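Local coordinates for protein elongation factor G (Thermus thermophilus, PDB 2DY1) that binds GTP with a magnesium ion and, as an elongation factor G homologue, probably acts as a GTPase in the elongation phase of protein synthesis, at residues Leu285-Val291 against Leu356-Leu362; Leu325-Pro331 against Phe346-Pro351. All coordinates share one frame; numbering follows the deposited sequence.

Both contacts belong to domain 2 of the factor, an all-beta domain that follows the GTP-binding domain. The chain enters on strand 285-294, the first half of contact 1. It then runs through strand 298-307 to 325-331, the first half of contact 2. After the hairpin with strand 335-343 it returns as 346-351 and closes contact 2. Only then does 356-362 come back to 285-291 and close contact 1. The smaller loop thus sits wholly within the larger one. Contact 1 joins neighbouring strands of one sheet, and contact 2 ties that sheet to a second. The two touch where F289 packs on V347 and L356 on V350.

Contact 1: Leu285-Val291 against Leu356-Leu362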
loop_
_atom_site.group_PDB
_atom_site.type_symbol
_atom_site.label_atom_id
_atom_site.label_comp_id
_atom_site.label_asym_id
_atom_site.label_seq_id
_atom_site.Cartn_x
_atom_site.Cartn_y
_atom_site.Cartn_z
ATOM N N LEU A 285 23.737 6.754 8.176
ATOM C CA LEU A 285 22.295 6.889 8.388
ATOM C C LEU A 285 21.729 5.924 7.373
ATOM O O LEU A 285 22.071 6.000 6.197
ATOM C CB LEU A 285 21.789 8.298 8.089
ATOM C CG LEU A 285 20.255 8.447 8.126
ATOM C CD1 LEU A 285 19.703 8.126 9.527
ATOM C CD2 LEU A 285 19.876 9.855 7.697
ATOM N N ALA A 286 20.905 4.993 7.846
ATOM C CA ALA A 286 20.324 3.967 6.981
ATOM C C ALA A 286 18.929 3.583 7.450
ATOM O O ALA A 286 18.488 3.932 8.547
ATOM C CB ALA A 286 21.213 2.723 6.992
ATOM N N LYS A 287 18.235 2.829 6.613
ATOM C CA LYS A 287 16.897 2.395 6.970
ATOM C C LYS A 287 16.585 1.065 6.291
ATOM O O LYS A 287 17.018 0.836 5.165
ATOM C CB LYS A 287 15.882 3.451 6.519
ATOM C CG LYS A 287 14.458 3.114 6.850
ATOM C CD LYS A 287 13.540 4.321 6.621
ATOM C CE LYS A 287 12.111 3.975 6.954
ATOM N NZ LYS A 287 11.227 5.161 6.854
ATOM N N VAL A 288 15.853 0.193 6.984
ATOM C CA VAL A 288 15.443 -1.095 6.399
ATOM C C VAL A 288 14.164 -0.721 5.632
ATOM O O VAL A 288 13.144 -0.406 6.250
ATOM C CB VAL A 288 15.093 -2.110 7.500
ATOM C CG1 VAL A 288 14.538 -3.391 6.888
ATOM C CG2 VAL A 288 16.349 -2.445 8.323
ATOM N N PHE A 289 14.217 -0.740 4.297
ATOM C CA PHE A 289 13.039 -0.342 3.522
ATOM C C PHE A 289 12.155 -1.503 3.126
ATOM O O PHE A 289 11.021 -1.304 2.726
ATOM C CB PHE A 289 13.433 0.497 2.287
ATOM C CG PHE A 289 14.135 -0.270 1.210
ATOM C CD1 PHE A 289 13.414 -0.800 0.129
ATOM C CD2 PHE A 289 15.524 -0.419 1.243
ATOM C CE1 PHE A 289 14.103 -1.473 -0.920
ATOM C CE2 PHE A 289 16.205 -1.076 0.227
ATOM C CZ PHE A 289 15.495 -1.604 -0.860
ATOM N N LYS A 290 12.704 -2.706 3.198
ATOM C CA LYS A 290 11.898 -3.906 2.919
ATOM C C LYS A 290 12.573 -5.128 3.489
ATOM O O LYS A 290 13.778 -5.122 3.803
ATOM C CB LYS A 290 11.661 -4.124 1.411
ATOM C CG LYS A 290 12.894 -4.525 0.636
ATOM C CD LYS A 290 12.579 -5.049 -0.773
ATOM C CE LYS A 290 12.152 -6.526 -0.710
ATOM N NZ LYS A 290 11.483 -6.990 -1.982
ATOM N N VAL A 291 11.796 -6.204 3.568
ATOM C CA VAL A 291 12.288 -7.453 4.115
ATOM C C VAL A 291 11.787 -8.609 3.258
ATOM O O VAL A 291 10.666 -8.545 2.743
ATOM C CB VAL A 291 11.730 -7.659 5.545
ATOM C CG1 VAL A 291 11.964 -9.097 6.010
ATOM C CG2 VAL A 291 12.410 -6.679 6.522
ATOM N N LEU A 356 15.671 -7.558 12.367
ATOM C CA LEU A 356 15.591 -6.284 11.633
ATOM C C LEU A 356 14.271 -6.225 10.874
ATOM O O LEU A 356 14.018 -7.060 10.011
ATOM C CB LEU A 356 16.751 -6.164 10.639
ATOM C CG LEU A 356 18.154 -6.096 11.256
ATOM C CD1 LEU A 356 19.223 -6.039 10.161
ATOM C CD2 LEU A 356 18.232 -4.870 12.166
ATOM N N HIS A 357 13.457 -5.221 11.185
ATOM C CA HIS A 357 12.132 -5.092 10.589
ATOM C C HIS A 357 11.975 -3.919 9.655
ATOM O O HIS A 357 12.706 -2.927 9.750
ATOM C CB HIS A 357 11.113 -4.983 11.716
ATOM C CG HIS A 357 11.285 -6.027 12.779
ATOM N ND1 HIS A 357 11.100 -7.375 12.543
ATOM C CD2 HIS A 357 11.649 -5.919 14.079
ATOM C CE1 HIS A 357 11.343 -8.050 13.653
ATOM N NE2 HIS A 357 11.678 -7.192 14.601
ATOM N N ARG A 358 10.990 -4.005 8.764
ATOM C CA ARG A 358 10.747 -2.918 7.832
ATOM C C ARG A 358 10.523 -1.619 8.610
ATOM O O ARG A 358 9.789 -1.609 9.603
ATOM C CB ARG A 358 9.497 -3.217 6.994
ATOM C CG ARG A 358 9.195 -2.189 5.890
ATOM C CD ARG A 358 7.898 -2.575 5.143
ATOM N NE ARG A 358 7.622 -1.722 3.981
ATOM C CZ ARG A 358 7.125 -0.484 4.029
ATOM N NH1 ARG A 358 6.829 0.089 5.192
ATOM N NH2 ARG A 358 6.927 0.192 2.898
ATOM N N GLY A 359 11.166 -0.539 8.154
ATOM C CA GLY A 359 10.997 0.767 8.765
ATOM C C GLY A 359 12.005 1.144 9.835
ATOM O O GLY A 359 12.034 2.293 10.303
ATOM N N MET A 360 12.824 0.184 10.220
ATOM C CA MET A 360 13.833 0.387 11.259
ATOM C C MET A 360 14.946 1.314 10.769
ATOM O O MET A 360 15.509 1.121 9.687
ATOM C CB MET A 360 14.405 -0.979 11.632
ATOM C CG MET A 360 15.159 -1.059 12.929
ATOM S SD MET A 360 15.409 -2.811 13.261
ATOM C CE MET A 360 13.983 -3.260 13.603
ATOM N N VAL A 361 15.274 2.318 11.580
ATOM C CA VAL A 361 16.329 3.268 11.245
ATOM C C VAL A 361 17.622 2.823 11.926
ATOM O O VAL A 361 17.603 2.286 13.046
ATOM C CB VAL A 361 15.928 4.678 11.723
ATOM C CG1 VAL A 361 16.991 5.706 11.296
ATOM C CG2 VAL A 361 14.552 5.050 11.130
ATOM N N LEU A 362 18.743 2.988 11.229
ATOM C CA LEU A 362 20.043 2.605 11.770
ATOM C C LEU A 362 20.964 3.807 11.644
ATOM O O LEU A 362 20.892 4.562 10.678
ATOM C CB LEU A 362 20.609 1.420 10.985
ATOM C CG LEU A 362 19.613 0.266 10.857
ATOM C CD1 LEU A 362 19.965 -0.586 9.648
ATOM C CD2 LEU A 362 19.604 -0.536 12.114
HETATM O O HOH W 1 8.851 -1.847 1.236
#
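A286 and L362 form a hydrogen-bonded antiparallel pair. A286 N donates to L362 O at 2.9 Å, and L362 N returns a nearly straight bond to A286 O. That second donor sits above the carbonyl plane of A286. V288 is gripped at both backbone polar atoms. Its N donates to M360 O at 2.9 Å, within the carbonyl plane, and its O accepts G359 N at 2.7 Å. G359 lies in a type II turn from H357 to M360, closed by M360 N on H357 O. R358 reaches the strand through water: its NE donates to water 1 at 3.0 Å, and the same water lies 2.7 Å from F289 O. NH2 of R358 bonds G89 O. A leucine in place of R358 would probably lose the water link and leave G89 O without this donor. Packing completes the contact. With its CG1 anti to the backbone N (chi1 174°), V288 sets that methyl 3.4 Å from H357 O, while CG2 turns to M360 CB. K287 extends past G359, its CE 3.7 Å from G359 O, and its NZ bonds P374 O and pairs with E96. K290 leaves the backbone away from 356-362, and its NZ forms a salt bridge with E90. The backbone bonds thus hold the edge strand and the turn before it, while the basic side chains anchor this side of domain 2 to the GTP-binding domain.

Contact 2: Leu325-Pro331 against Phe346-Pro351; sequences LPHLYVP and FVLGVP
The Y329 ring meets P351 and G349. G349 O lies at the ring's edge, near its plane, and is 3.4 Å from Y329 CB. P351 approaches the same side of the ring obliquely: its CD is 3.7 Å from Y329 CD2, and its CG also reaches CE2. The two side chains cross at about a right angle. Y329 CG stands anti to its carbonyl carbon (chi1 -57°), which brings CD2 and CE2 to P351. The second flat group is the ring of F346. V330 CG2 meets it obliquely, 3.7 Å from F346 CD2. The F346 ring also meets F77, and V330 touches F77 and P68, so the GTP-binding domain adjoins this end.

One direct hydrogen bond joins the backbones. G349 N donates to Y329 O at 2.8 Å, from above the carbonyl plane. L348 CA makes a CA-H...O contact to the same oxygen, and L348 CD2 lies 3.4 Å from Y329 O. Water 2 makes a second link, accepting from Y329 N and donating to G349 O at 2.8 Å. Beyond it L325 CD2 sits 4.0 Å from V350 CG2, and L328 meets L348 through their methyls. At the other end P331 CD lies 3.3 Å from V347 O, and its CG touches V347 CG1. A proline has no N-H to offer there, and V347 O is buried with no polar partner.

The axes of 328-331 and 347-350 cross at 112°, far from antiparallel. This is consistent with a single direct backbone bond, with water and apolar groups supplying the rest. The result is a mainly greasy seam between the two sheets of this beta domain.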
loop_
_atom_site.group_PDB
_atom_site.type_symbol
_atom_site.label_atom_id
_atom_site.label_comp_id
_atom_site.label_asym_id
_atom_site.label_seq_id
_atom_site.Cartn_x
_atom_site.Cartn_y
_atom_site.Cartn_z
ATOM N N LEU A 325 27.700 -5.904 11.224
ATOM C CA LEU A 325 27.723 -6.346 9.826
ATOM C C LEU A 325 29.092 -6.924 9.504
ATOM O O LEU A 325 29.928 -6.271 8.898
ATOM C CB LEU A 325 27.433 -5.145 8.912
ATOM C CG LEU A 325 26.079 -4.442 9.100
ATOM C CD1 LEU A 325 25.969 -3.237 8.175
ATOM C CD2 LEU A 325 24.950 -5.423 8.819
ATOM N N PRO A 326 29.342 -8.175 9.923
ATOM C CA PRO A 326 30.639 -8.797 9.655
ATOM C C PRO A 326 30.937 -8.931 8.165
ATOM O O PRO A 326 32.100 -8.900 7.744
ATOM C CB PRO A 326 30.537 -10.138 10.393
ATOM C CG PRO A 326 29.072 -10.425 10.394
ATOM C CD PRO A 326 28.457 -9.074 10.676
ATOM N N HIS A 327 29.878 -9.067 7.373
ATOM C CA HIS A 327 30.011 -9.153 5.921
ATOM C C HIS A 327 29.013 -8.180 5.315
ATOM O O HIS A 327 27.911 -7.986 5.844
ATOM C CB HIS A 327 29.698 -10.567 5.416
ATOM C CG HIS A 327 30.634 -11.615 5.930
ATOM N ND1 HIS A 327 31.862 -11.863 5.355
ATOM C CD2 HIS A 327 30.543 -12.443 6.997
ATOM C CE1 HIS A 327 32.490 -12.795 6.050
ATOM N NE2 HIS A 327 31.712 -13.161 7.053
ATOM N N LEU A 328 29.415 -7.545 4.226
ATOM C CA LEU A 328 28.547 -6.606 3.524
ATOM C C LEU A 328 28.138 -7.268 2.218
ATOM O O LEU A 328 28.986 -7.818 1.522
ATOM C CB LEU A 328 29.299 -5.313 3.208
ATOM C CG LEU A 328 29.844 -4.554 4.431
ATOM C CD1 LEU A 328 30.559 -3.309 3.963
ATOM C CD2 LEU A 328 28.712 -4.182 5.389
ATOM N N TYR A 329 26.843 -7.216 1.895
ATOM C CA TYR A 329 26.361 -7.810 0.648
ATOM C C TYR A 329 25.444 -6.852 -0.080
ATOM O O TYR A 329 24.640 -6.178 0.560
ATOM C CB TYR A 329 25.519 -9.063 0.912
ATOM C CG TYR A 329 26.194 -10.154 1.686
ATOM C CD1 TYR A 329 27.011 -11.074 1.048
ATOM C CD2 TYR A 329 26.026 -10.251 3.062
ATOM C CE1 TYR A 329 27.657 -12.077 1.775
ATOM C CE2 TYR A 329 26.655 -11.242 3.791
ATOM C CZ TYR A 329 27.470 -12.148 3.137
ATOM O OH TYR A 329 28.094 -13.128 3.870
ATOM N N VAL A 330 25.567 -6.818 -1.401
ATOM C CA VAL A 330 24.691 -6.007 -2.241
ATOM C C VAL A 330 23.789 -7.037 -2.913
ATOM O O VAL A 330 24.264 -8.053 -3.424
ATOM C CB VAL A 330 25.468 -5.241 -3.319
ATOM C CG1 VAL A 330 24.506 -4.705 -4.346
ATOM C CG2 VAL A 330 26.249 -4.064 -2.686
ATOM N N PRO A 331 22.473 -6.783 -2.933
ATOM C CA PRO A 331 21.544 -7.728 -3.558
ATOM C C PRO A 331 21.356 -7.500 -5.050
ATOM O O PRO A 331 21.426 -6.375 -5.539
ATOM C CB PRO A 331 20.249 -7.493 -2.801
ATOM C CG PRO A 331 20.314 -6.039 -2.440
ATOM C CD PRO A 331 21.766 -5.732 -2.184
ATOM N N PHE A 346 24.430 2.986 -1.557
ATOM C CA PHE A 346 24.350 1.528 -1.612
ATOM C C PHE A 346 23.078 1.015 -0.965
ATOM O O PHE A 346 22.498 1.638 -0.062
ATOM C CB PHE A 346 25.510 0.877 -0.833
ATOM C CG PHE A 346 26.734 0.605 -1.648
ATOM C CD1 PHE A 346 27.368 1.628 -2.346
ATOM C CD2 PHE A 346 27.264 -0.693 -1.720
ATOM C CE1 PHE A 346 28.506 1.375 -3.106
ATOM C CE2 PHE A 346 28.404 -0.963 -2.483
ATOM C CZ PHE A 346 29.030 0.071 -3.178
ATOM N N VAL A 347 22.652 -0.147 -1.459
ATOM C CA VAL A 347 21.562 -0.878 -0.862
ATOM C C VAL A 347 22.250 -2.180 -0.484
ATOM O O VAL A 347 22.965 -2.776 -1.288
ATOM C CB VAL A 347 20.420 -1.160 -1.847
ATOM C CG1 VAL A 347 19.477 -2.211 -1.244
ATOM C CG2 VAL A 347 19.657 0.144 -2.108
ATOM N N LEU A 348 22.086 -2.576 0.772
ATOM C CA LEU A 348 22.692 -3.802 1.260
ATOM C C LEU A 348 21.650 -4.834 1.609
ATOM O O LEU A 348 20.532 -4.492 1.987
ATOM C CB LEU A 348 23.499 -3.517 2.524
ATOM C CG LEU A 348 24.669 -2.539 2.360
ATOM C CD1 LEU A 348 25.289 -2.298 3.736
ATOM C CD2 LEU A 348 25.704 -3.097 1.417
ATOM N N GLY A 349 22.025 -6.106 1.486
ATOM C CA GLY A 349 21.125 -7.175 1.886
ATOM C C GLY A 349 21.791 -7.778 3.112
ATOM O O GLY A 349 22.943 -8.208 3.021
ATOM N N VAL A 350 21.094 -7.808 4.238
ATOM C CA VAL A 350 21.648 -8.347 5.489
ATOM C C VAL A 350 20.991 -9.697 5.770
ATOM O O VAL A 350 19.799 -9.744 6.036
ATOM C CB VAL A 350 21.343 -7.373 6.669
ATOM C CG1 VAL A 350 21.940 -7.894 7.971
ATOM C CG2 VAL A 350 21.906 -5.989 6.359
ATOM N N PRO A 351 21.753 -10.805 5.688
ATOM C CA PRO A 351 21.174 -12.134 5.957
ATOM C C PRO A 351 21.039 -12.401 7.455
ATOM O O PRO A 351 21.566 -11.642 8.269
ATOM C CB PRO A 351 22.153 -13.074 5.269
ATOM C CG PRO A 351 23.469 -12.398 5.532
ATOM C CD PRO A 351 23.143 -10.931 5.211
HETATM O O HOH W 2 25.024 -6.635 4.047
#